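Long-range contact in carboxypeptidase A inhibitor (PDB 3FJU), which inhibits carboxypeptidase A and is a small, secreted, disulfide-rich metalloprotease inhibitor of the I44 family: residues 31-44 / 50-62. Sequence-based numbering, arbitrary orientation.
Sequences RCEKEHFTIPCKSN and WAHEKICNKGCCW. Unlike the reference sequence in segment 50-62: G59 (reference Leu), C60 (reference Pro), C61 (reference Trp), W62 (reference Gly). With ZN (zinc ion), chain C.
Two disulfides fasten the C-terminal beta hairpin to the helix and the extended chain after it. C32 SG on the last turns of helix 26-36 is bonded to C60 SG at 2.0 Å, and C41 is joined to C56 on the other strand; these covalent cross-links hold the hairpin to both. Between them P40 and C60 form a single beta bridge: C61 N donates to I39 O (2.9 Å) and C41 N to G59 O (3.0 Å). T38 turns its hydroxyl anti to the backbone N (chi1 -166°), where OG1 donates to a lone pair of C61 O at 2.8 Å, while CG2 rests on C60 CB. N44 OD1 accepts from C56 N (2.8 Å) on strand 55-57, the donor tilted from the carbonyl plane. R31, bent at chi3 (67°), reaches the type I' turn, and NH2 donates to K58 O (2.9 Å); NH2 also forms a salt bridge with E28, and NH1 a weak, salt-bridged hydrogen bond with E35 OE1. G59 suits that turn through its positive phi. W62 NE1 lies over the centre of one face of the H36 ring, the imidazole and the indole's five-membered ring meeting obliquely at 44°, and H36 NE2 binds zinc at 2.3 Å beside E35 OE1 and two waters. C61 SG pairs with C47, so three disulfides converge on one hairpin, as in the compact cystine-rich folds of small protease inhibitors and toxins.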
ATOM      1  N   ARG B  31      -7.813  -6.207 -23.710  1.00 13.23           N
ATOM      2  CA  ARG B  31      -6.740  -6.270 -22.705  1.00 12.77           C
ATOM      3  C   ARG B  31      -7.027  -5.333 -21.535  1.00 12.68           C
ATOM      4  O   ARG B  31      -6.872  -5.724 -20.374  1.00 13.05           O
ATOM      5  CB  ARG B  31      -5.373  -5.955 -23.321  1.00 12.81           C
ATOM      6  CG  ARG B  31      -4.206  -6.049 -22.361  1.00 13.21           C
ATOM      7  CD  ARG B  31      -2.892  -5.653 -22.996  1.00 13.36           C
ATOM      8  NE  ARG B  31      -2.848  -4.228 -23.335  1.00 13.19           N
ATOM      9  CZ  ARG B  31      -2.570  -3.239 -22.484  1.00 13.87           C
ATOM     10  NH1 ARG B  31      -2.320  -3.478 -21.198  1.00 14.53           N
ATOM     11  NH2 ARG B  31      -2.566  -1.994 -22.923  1.00 14.28           N
ATOM     12  N   CYS B  32      -7.422  -4.095 -21.828  1.00 11.96           N
ATOM     13  CA  CYS B  32      -7.632  -3.143 -20.736  1.00 11.45           C
ATOM     14  C   CYS B  32      -8.786  -3.582 -19.833  1.00 11.78           C
ATOM     15  O   CYS B  32      -8.717  -3.409 -18.623  1.00 11.99           O
ATOM     16  CB  CYS B  32      -7.830  -1.723 -21.250  1.00 11.75           C
ATOM     17  SG  CYS B  32      -6.335  -1.035 -22.003  1.00 11.85           S
ATOM     18  N   GLU B  33      -9.814  -4.184 -20.424  1.00 11.87           N
ATOM     19  CA  GLU B  33     -10.972  -4.662 -19.671  1.00 13.38           C
ATOM     20  C   GLU B  33     -10.623  -5.906 -18.847  1.00 13.22           C
ATOM     21  O   GLU B  33     -10.981  -6.015 -17.646  1.00 13.19           O
ATOM     22  CB  GLU B  33     -12.112  -4.970 -20.645  1.00 13.57           C
ATOM     23  CG  GLU B  33     -13.442  -5.290 -19.975  1.00 17.34           C
ATOM     24  CD  GLU B  33     -14.536  -5.596 -20.997  1.00 22.36           C
ATOM     25  OE1 GLU B  33     -14.265  -6.375 -21.934  1.00 25.23           O
ATOM     26  OE2 GLU B  33     -15.663  -5.067 -20.870  1.00 26.46           O
ATOM     27  N   LYS B  34      -9.928  -6.845 -19.481  1.00 13.04           N
ATOM     28  CA  LYS B  34      -9.586  -8.110 -18.822  1.00 13.52           C
ATOM     29  C   LYS B  34      -8.525  -7.969 -17.740  1.00 13.16           C
ATOM     30  O   LYS B  34      -8.688  -8.537 -16.647  1.00 13.47           O
ATOM     31  CB  LYS B  34      -9.180  -9.161 -19.865  1.00 14.64           C
ATOM     32  CG  LYS B  34     -10.356  -9.566 -20.756  1.00 17.82           C
ATOM     33  CD  LYS B  34     -11.608  -9.838 -19.932  1.00 21.22           C
ATOM     34  CE  LYS B  34     -12.815  -9.104 -20.493  1.00 23.20           C
ATOM     35  NZ  LYS B  34     -13.989  -9.173 -19.587  1.00 26.05           N
ATOM     36  N   GLU B  35      -7.456  -7.233 -18.038  1.00 12.81           N
ATOM     37  CA  GLU B  35      -6.312  -7.130 -17.135  1.00 13.60           C
ATOM     38  C   GLU B  35      -6.559  -6.109 -16.047  1.00 12.67           C
ATOM     39  O   GLU B  35      -6.018  -6.249 -14.938  1.00 12.55           O
ATOM     40  CB  GLU B  35      -5.011  -6.756 -17.872  1.00 14.74           C
ATOM     41  CG  GLU B  35      -4.452  -7.792 -18.852  1.00 17.86           C
ATOM     42  CD  GLU B  35      -3.060  -7.418 -19.441  1.00 21.03           C
ATOM     43  OE1 GLU B  35      -2.588  -6.233 -19.399  1.00 20.20           O
ATOM     44  OE2 GLU B  35      -2.420  -8.342 -19.972  1.00 24.53           O
ATOM     45  N   HIS B  36      -7.345  -5.078 -16.367  1.00 12.38           N
ATOM     46  CA  HIS B  36      -7.424  -3.875 -15.534  1.00 11.95           C
ATOM     47  C   HIS B  36      -8.831  -3.295 -15.320  1.00 11.92           C
ATOM     48  O   HIS B  36      -8.978  -2.246 -14.660  1.00 12.01           O
ATOM     49  CB  HIS B  36      -6.470  -2.798 -16.096  1.00 12.44           C
ATOM     50  CG  HIS B  36      -5.034  -3.215 -16.090  1.00 13.44           C
ATOM     51  ND1 HIS B  36      -4.340  -3.470 -14.924  1.00 13.95           N
ATOM     52  CD2 HIS B  36      -4.163  -3.435 -17.105  1.00 14.28           C
ATOM     53  CE1 HIS B  36      -3.099  -3.814 -15.224  1.00 14.80           C
ATOM     54  NE2 HIS B  36      -2.970  -3.812 -16.540  1.00 14.68           N
ATOM     55  N   PHE B  37      -9.854  -3.979 -15.836  1.00 11.41           N
ATOM     56  CA  PHE B  37     -11.255  -3.522 -15.731  1.00 11.02           C
ATOM     57  C   PHE B  37     -11.414  -2.034 -16.041  1.00 11.03           C
ATOM     58  O   PHE B  37     -12.064  -1.269 -15.313  1.00 11.13           O
ATOM     59  CB  PHE B  37     -11.873  -3.911 -14.385  1.00 11.45           C
ATOM     60  CG  PHE B  37     -12.003  -5.394 -14.218  1.00 10.97           C
ATOM     61  CD1 PHE B  37     -10.899  -6.163 -13.870  1.00 10.61           C
ATOM     62  CD2 PHE B  37     -13.228  -6.035 -14.451  1.00 12.31           C
ATOM     63  CE1 PHE B  37     -10.996  -7.553 -13.763  1.00 10.33           C
ATOM     64  CE2 PHE B  37     -13.343  -7.419 -14.311  1.00 13.42           C
ATOM     65  CZ  PHE B  37     -12.215  -8.177 -13.959  1.00 11.85           C
ATOM     66  N   THR B  38     -10.789  -1.639 -17.144  1.00 10.18           N
ATOM     67  CA  THR B  38     -10.775  -0.255 -17.551  1.00 10.41           C
ATOM     68  C   THR B  38     -10.731  -0.128 -19.075  1.00 11.12           C
ATOM     69  O   THR B  38     -10.926  -1.115 -19.787  1.00 12.05           O
ATOM     70  CB  THR B  38      -9.574   0.461 -16.907  1.00  9.91           C
ATOM     71  OG1 THR B  38      -9.728   1.875 -17.033  1.00  9.46           O
ATOM     72  CG2 THR B  38      -8.239  -0.008 -17.518  1.00 10.23           C
ATOM     73  N   ILE B  39     -10.472   1.088 -19.548  1.00 10.17           N
ATOM     74  CA  ILE B  39     -10.506   1.403 -20.981  1.00 11.16           C
ATOM     75  C   ILE B  39      -9.123   1.789 -21.482  1.00 10.90           C
ATOM     76  O   ILE B  39      -8.255   2.171 -20.691  1.00 11.33           O
ATOM     77  CB  ILE B  39     -11.513   2.551 -21.285  1.00 10.67           C
ATOM     78  CG1 ILE B  39     -11.067   3.867 -20.610  1.00 11.59           C
ATOM     79  CG2 ILE B  39     -12.947   2.109 -20.890  1.00 13.29           C
ATOM     80  CD1 ILE B  39     -12.017   5.081 -20.801  1.00 11.70           C
ATOM     81  N   PRO B  40      -8.899   1.678 -22.802  1.00 10.62           N
ATOM     82  CA  PRO B  40      -7.623   2.097 -23.378  1.00 10.13           C
ATOM     83  C   PRO B  40      -7.468   3.608 -23.429  1.00 10.65           C
ATOM     84  O   PRO B  40      -8.450   4.362 -23.362  1.00 11.02           O
ATOM     85  CB  PRO B  40      -7.699   1.582 -24.827  1.00 10.69           C
ATOM     86  CG  PRO B  40      -8.806   0.643 -24.866  1.00 11.09           C
ATOM     87  CD  PRO B  40      -9.780   1.105 -23.829  1.00 11.09           C
ATOM     88  N   CYS B  41      -6.225   4.034 -23.611  1.00 10.51           N
ATOM     89  CA  CYS B  41      -5.898   5.435 -23.747  1.00 11.00           C
ATOM     90  C   CYS B  41      -4.587   5.554 -24.511  1.00 11.33           C
ATOM     91  O   CYS B  41      -3.792   4.601 -24.575  1.00 11.34           O
ATOM     92  CB  CYS B  41      -5.750   6.084 -22.372  1.00 10.91           C
ATOM     93  SG  CYS B  41      -4.639   5.138 -21.262  1.00 11.65           S
ATOM     94  N   LYS B  42      -4.360   6.743 -25.059  1.00 12.65           N
ATOM     95  CA  LYS B  42      -3.097   7.091 -25.706  1.00 13.91           C
ATOM     96  C   LYS B  42      -2.288   8.043 -24.845  1.00 14.19           C
ATOM     97  O   LYS B  42      -1.051   8.020 -24.893  1.00 16.08           O
ATOM     98  CB  LYS B  42      -3.365   7.709 -27.080  1.00 14.58           C
ATOM     99  CG  LYS B  42      -4.175   6.844 -28.028  1.00 17.41           C
ATOM    100  CD  LYS B  42      -3.425   5.605 -28.465  1.00 20.79           C
ATOM    101  CE  LYS B  42      -3.879   5.181 -29.863  1.00 22.47           C
ATOM    102  NZ  LYS B  42      -3.742   3.721 -30.022  1.00 22.76           N
ATOM    103  N   SER B  43      -2.987   8.880 -24.070  1.00 14.65           N
ATOM    104  CA  SER B  43      -2.345   9.775 -23.101  1.00 14.25           C
ATOM    105  C   SER B  43      -3.263  10.038 -21.919  1.00 13.63           C
ATOM    106  O   SER B  43      -4.434   9.646 -21.943  1.00 13.35           O
ATOM    107  CB  SER B  43      -1.965  11.108 -23.759  1.00 14.54           C
ATOM    108  OG  SER B  43      -3.113  11.884 -24.043  1.00 15.84           O
ATOM    109  N   ASN B  44      -2.744  10.730 -20.900  1.00 13.50           N
ATOM    110  CA  ASN B  44      -3.528  11.057 -19.693  1.00 14.25           C
ATOM    111  C   ASN B  44      -4.848  11.756 -20.017  1.00 14.10           C
ATOM    112  O   ASN B  44      -5.851  11.572 -19.324  1.00 15.01           O
ATOM    113  CB  ASN B  44      -2.730  11.930 -18.702  1.00 14.14           C
ATOM    114  CG  ASN B  44      -1.645  11.158 -17.948  1.00 15.11           C
ATOM    115  OD1 ASN B  44      -1.545   9.948 -18.045  1.00 14.97           O
ATOM    116  ND2 ASN B  44      -0.804  11.884 -17.225  1.00 17.53           N
ATOM    117  N   TRP B  50     -13.177  10.467 -15.243  1.00 13.56           N
ATOM    118  CA  TRP B  50     -13.350  10.255 -13.807  1.00 12.93           C
ATOM    119  C   TRP B  50     -12.966  11.519 -13.052  1.00 13.05           C
ATOM    120  O   TRP B  50     -11.861  12.054 -13.220  1.00 13.94           O
ATOM    121  CB  TRP B  50     -12.498   9.083 -13.309  1.00 13.07           C
ATOM    122  CG  TRP B  50     -12.900   7.753 -13.873  1.00 12.81           C
ATOM    123  CD1 TRP B  50     -13.777   6.866 -13.320  1.00 13.56           C
ATOM    124  CD2 TRP B  50     -12.412   7.141 -15.076  1.00 13.99           C
ATOM    125  NE1 TRP B  50     -13.880   5.739 -14.106  1.00 12.80           N
ATOM    126  CE2 TRP B  50     -13.057   5.886 -15.195  1.00 13.88           C
ATOM    127  CE3 TRP B  50     -11.494   7.536 -16.065  1.00 14.81           C
ATOM    128  CZ2 TRP B  50     -12.814   5.018 -16.265  1.00 15.91           C
ATOM    129  CZ3 TRP B  50     -11.251   6.668 -17.128  1.00 15.47           C
ATOM    130  CH2 TRP B  50     -11.914   5.430 -17.216  1.00 14.26           C
ATOM    131  N   ALA B  51     -13.876  11.991 -12.211  1.00 13.11           N
ATOM    132  CA  ALA B  51     -13.569  13.084 -11.293  1.00 13.14           C
ATOM    133  C   ALA B  51     -12.373  12.735 -10.392  1.00 12.66           C
ATOM    134  O   ALA B  51     -11.543  13.597 -10.074  1.00 13.77           O
ATOM    135  CB  ALA B  51     -14.759  13.379 -10.461  1.00 13.22           C
ATOM    136  N   HIS B  52     -12.264  11.474 -10.006  1.00 10.96           N
ATOM    137  CA  HIS B  52     -11.105  11.053  -9.216  1.00 10.31           C
ATOM    138  C   HIS B  52     -10.019  10.686 -10.199  1.00  9.74           C
ATOM    139  O   HIS B  52     -10.132   9.693 -10.923  1.00 10.30           O
ATOM    140  CB  HIS B  52     -11.494   9.900  -8.299  1.00  9.59           C
ATOM    141  CG  HIS B  52     -12.501  10.311  -7.290  1.00 10.20           C
ATOM    142  ND1 HIS B  52     -12.180  11.132  -6.235  1.00 10.33           N
ATOM    143  CD2 HIS B  52     -13.836  10.107  -7.221  1.00 11.56           C
ATOM    144  CE1 HIS B  52     -13.263  11.376  -5.521  1.00 10.60           C
ATOM    145  NE2 HIS B  52     -14.282  10.759  -6.094  1.00 10.17           N
ATOM    146  N   GLU B  53      -9.001  11.537 -10.253  1.00  9.68           N
ATOM    147  CA  GLU B  53      -7.908  11.450 -11.234  1.00  9.46           C
ATOM    148  C   GLU B  53      -7.416  10.035 -11.512  1.00  9.76           C
ATOM    149  O   GLU B  53      -7.011   9.329 -10.605  1.00  9.07           O
ATOM    150  CB  GLU B  53      -6.739  12.333 -10.780  1.00  9.89           C
ATOM    151  CG  GLU B  53      -5.552  12.424 -11.758  1.00 10.42           C
ATOM    152  CD  GLU B  53      -4.288  13.044 -11.129  1.00 12.45           C
ATOM    153  OE1 GLU B  53      -4.354  13.611 -10.006  1.00 12.48           O
ATOM    154  OE2 GLU B  53      -3.211  12.955 -11.783  1.00 14.82           O
ATOM    155  N   LYS B  54      -7.459   9.651 -12.786  1.00 10.12           N
ATOM    156  CA  LYS B  54      -6.759   8.479 -13.290  1.00 10.32           C
ATOM    157  C   LYS B  54      -5.648   8.929 -14.241  1.00 10.56           C
ATOM    158  O   LYS B  54      -5.606  10.095 -14.636  1.00 13.30           O
ATOM    159  CB  LYS B  54      -7.732   7.569 -14.020  1.00 10.11           C
ATOM    160  CG  LYS B  54      -8.657   6.803 -13.074  1.00 10.46           C
ATOM    161  CD  LYS B  54      -9.370   5.661 -13.795  1.00 10.26           C
ATOM    162  CE  LYS B  54     -10.385   4.964 -12.863  1.00 12.03           C
ATOM    163  NZ  LYS B  54     -10.892   3.673 -13.449  1.00 13.65           N
ATOM    164  N   ILE B  55      -4.746   8.012 -14.581  1.00 10.11           N
ATOM    165  CA  ILE B  55      -3.633   8.287 -15.514  1.00 10.87           C
ATOM    166  C   ILE B  55      -3.633   7.268 -16.642  1.00 10.48           C
ATOM    167  O   ILE B  55      -4.195   6.182 -16.489  1.00 10.48           O
ATOM    168  CB  ILE B  55      -2.251   8.239 -14.804  1.00 11.43           C
ATOM    169  CG1 ILE B  55      -1.973   6.846 -14.183  1.00 11.74           C
ATOM    170  CG2 ILE B  55      -2.165   9.371 -13.798  1.00 13.36           C
ATOM    171  CD1 ILE B  55      -0.472   6.500 -13.843  1.00 13.25           C
ATOM    172  N   CYS B  56      -3.000   7.610 -17.767  1.00 10.64           N
ATOM    173  CA  CYS B  56      -2.776   6.635 -18.823  1.00 11.52           C
ATOM    174  C   CYS B  56      -1.442   5.976 -18.569  1.00 11.08           C
ATOM    175  O   CYS B  56      -0.396   6.625 -18.569  1.00 12.78           O
ATOM    176  CB  CYS B  56      -2.813   7.263 -20.211  1.00 12.28           C
ATOM    177  SG  CYS B  56      -2.809   6.020 -21.513  1.00 13.04           S
ATOM    178  N   ASN B  57      -1.497   4.682 -18.318  1.00 10.79           N
ATOM    179  CA  ASN B  57      -0.303   3.913 -18.033  1.00 11.13           C
ATOM    180  C   ASN B  57      -0.336   2.628 -18.832  1.00 11.26           C
ATOM    181  O   ASN B  57      -1.274   1.832 -18.709  1.00 11.35           O
ATOM    182  CB  ASN B  57      -0.264   3.618 -16.538  1.00 11.22           C
ATOM    183  CG  ASN B  57       1.068   3.058 -16.086  1.00 11.56           C
ATOM    184  OD1 ASN B  57       2.118   3.632 -16.365  1.00 12.18           O
ATOM    185  ND2 ASN B  57       1.024   1.954 -15.358  1.00 11.06           N
ATOM    186  N   LYS B  58       0.682   2.426 -19.677  1.00 12.15           N
ATOM    187  CA  LYS B  58       0.793   1.190 -20.444  1.00 12.39           C
ATOM    188  C   LYS B  58      -0.484   0.869 -21.237  1.00 11.95           C
ATOM    189  O   LYS B  58      -0.973  -0.261 -21.267  1.00 13.11           O
ATOM    190  CB  LYS B  58       1.230   0.052 -19.535  1.00 13.54           C
ATOM    191  CG  LYS B  58       2.643   0.315 -19.037  1.00 13.71           C
ATOM    192  CD  LYS B  58       3.223  -0.845 -18.291  1.00 16.87           C
ATOM    193  CE  LYS B  58       2.741  -0.878 -16.859  1.00 17.31           C
ATOM    194  NZ  LYS B  58       3.835  -1.374 -15.983  1.00 18.09           N
ATOM    195  N   GLY B  59      -1.027   1.913 -21.832  1.00 11.82           N
ATOM    196  CA  GLY B  59      -2.128   1.789 -22.777  1.00 11.11           C
ATOM    197  C   GLY B  59      -3.526   1.707 -22.191  1.00 10.69           C
ATOM    198  O   GLY B  59      -4.490   1.615 -22.953  1.00 10.31           O
ATOM    199  N   CYS B  60      -3.646   1.732 -20.856  1.00 10.45           N
ATOM    200  CA  CYS B  60      -4.960   1.715 -20.180  1.00 10.57           C
ATOM    201  C   CYS B  60      -5.098   2.817 -19.113  1.00 10.08           C
ATOM    202  O   CYS B  60      -4.095   3.295 -18.585  1.00  9.89           O
ATOM    203  CB  CYS B  60      -5.185   0.356 -19.502  1.00 10.33           C
ATOM    204  SG  CYS B  60      -4.900  -1.118 -20.566  1.00 11.83           S
ATOM    205  N   CYS B  61      -6.337   3.208 -18.796  1.00  9.35           N
ATOM    206  CA  CYS B  61      -6.591   4.205 -17.740  1.00  9.01           C
ATOM    207  C   CYS B  61      -6.484   3.580 -16.358  1.00  9.28           C
ATOM    208  O   CYS B  61      -7.376   2.848 -15.943  1.00  8.94           O
ATOM    209  CB  CYS B  61      -7.972   4.845 -17.907  1.00  8.79           C
ATOM    210  SG  CYS B  61      -8.078   5.920 -19.371  1.00 10.67           S
ATOM    211  N   TRP B  62      -5.374   3.859 -15.680  1.00  8.83           N
ATOM    212  CA  TRP B  62      -5.065   3.288 -14.348  1.00  9.02           C
ATOM    213  C   TRP B  62      -5.428   4.229 -13.217  1.00  8.49           C
ATOM    214  O   TRP B  62      -5.382   5.446 -13.365  1.00  8.34           O
ATOM    215  CB  TRP B  62      -3.549   3.068 -14.241  1.00  8.85           C
ATOM    216  CG  TRP B  62      -3.011   1.809 -14.898  1.00  9.59           C
ATOM    217  CD1 TRP B  62      -3.333   1.287 -16.137  1.00  9.40           C
ATOM    218  CD2 TRP B  62      -2.019   0.951 -14.353  1.00  9.21           C
ATOM    219  NE1 TRP B  62      -2.606   0.151 -16.366  1.00 10.20           N
ATOM    220  CE2 TRP B  62      -1.791  -0.079 -15.286  1.00 10.21           C
ATOM    221  CE3 TRP B  62      -1.301   0.945 -13.139  1.00 10.79           C
ATOM    222  CZ2 TRP B  62      -0.863  -1.102 -15.058  1.00  9.62           C
ATOM    223  CZ3 TRP B  62      -0.377  -0.067 -12.912  1.00 11.96           C
ATOM    224  CH2 TRP B  62      -0.166  -1.081 -13.867  1.00 10.76           C
TER
HETATM  225 ZN    ZN C 504      -1.311  -4.921 -17.586  0.90 32.25          ZN
HETATM  226  O   HOH W   1      -2.118  -1.300 -18.852  1.00 13.63           O
HETATM  227  O   HOH W   2       1.004   8.712 -17.351  1.00 23.43           O
HETATM  228  O   HOH W   3      -1.742  -6.879 -15.978  1.00 26.32           O
HETATM  229  O   HOH W   4       0.040  -3.372 -18.200  1.00 15.81           O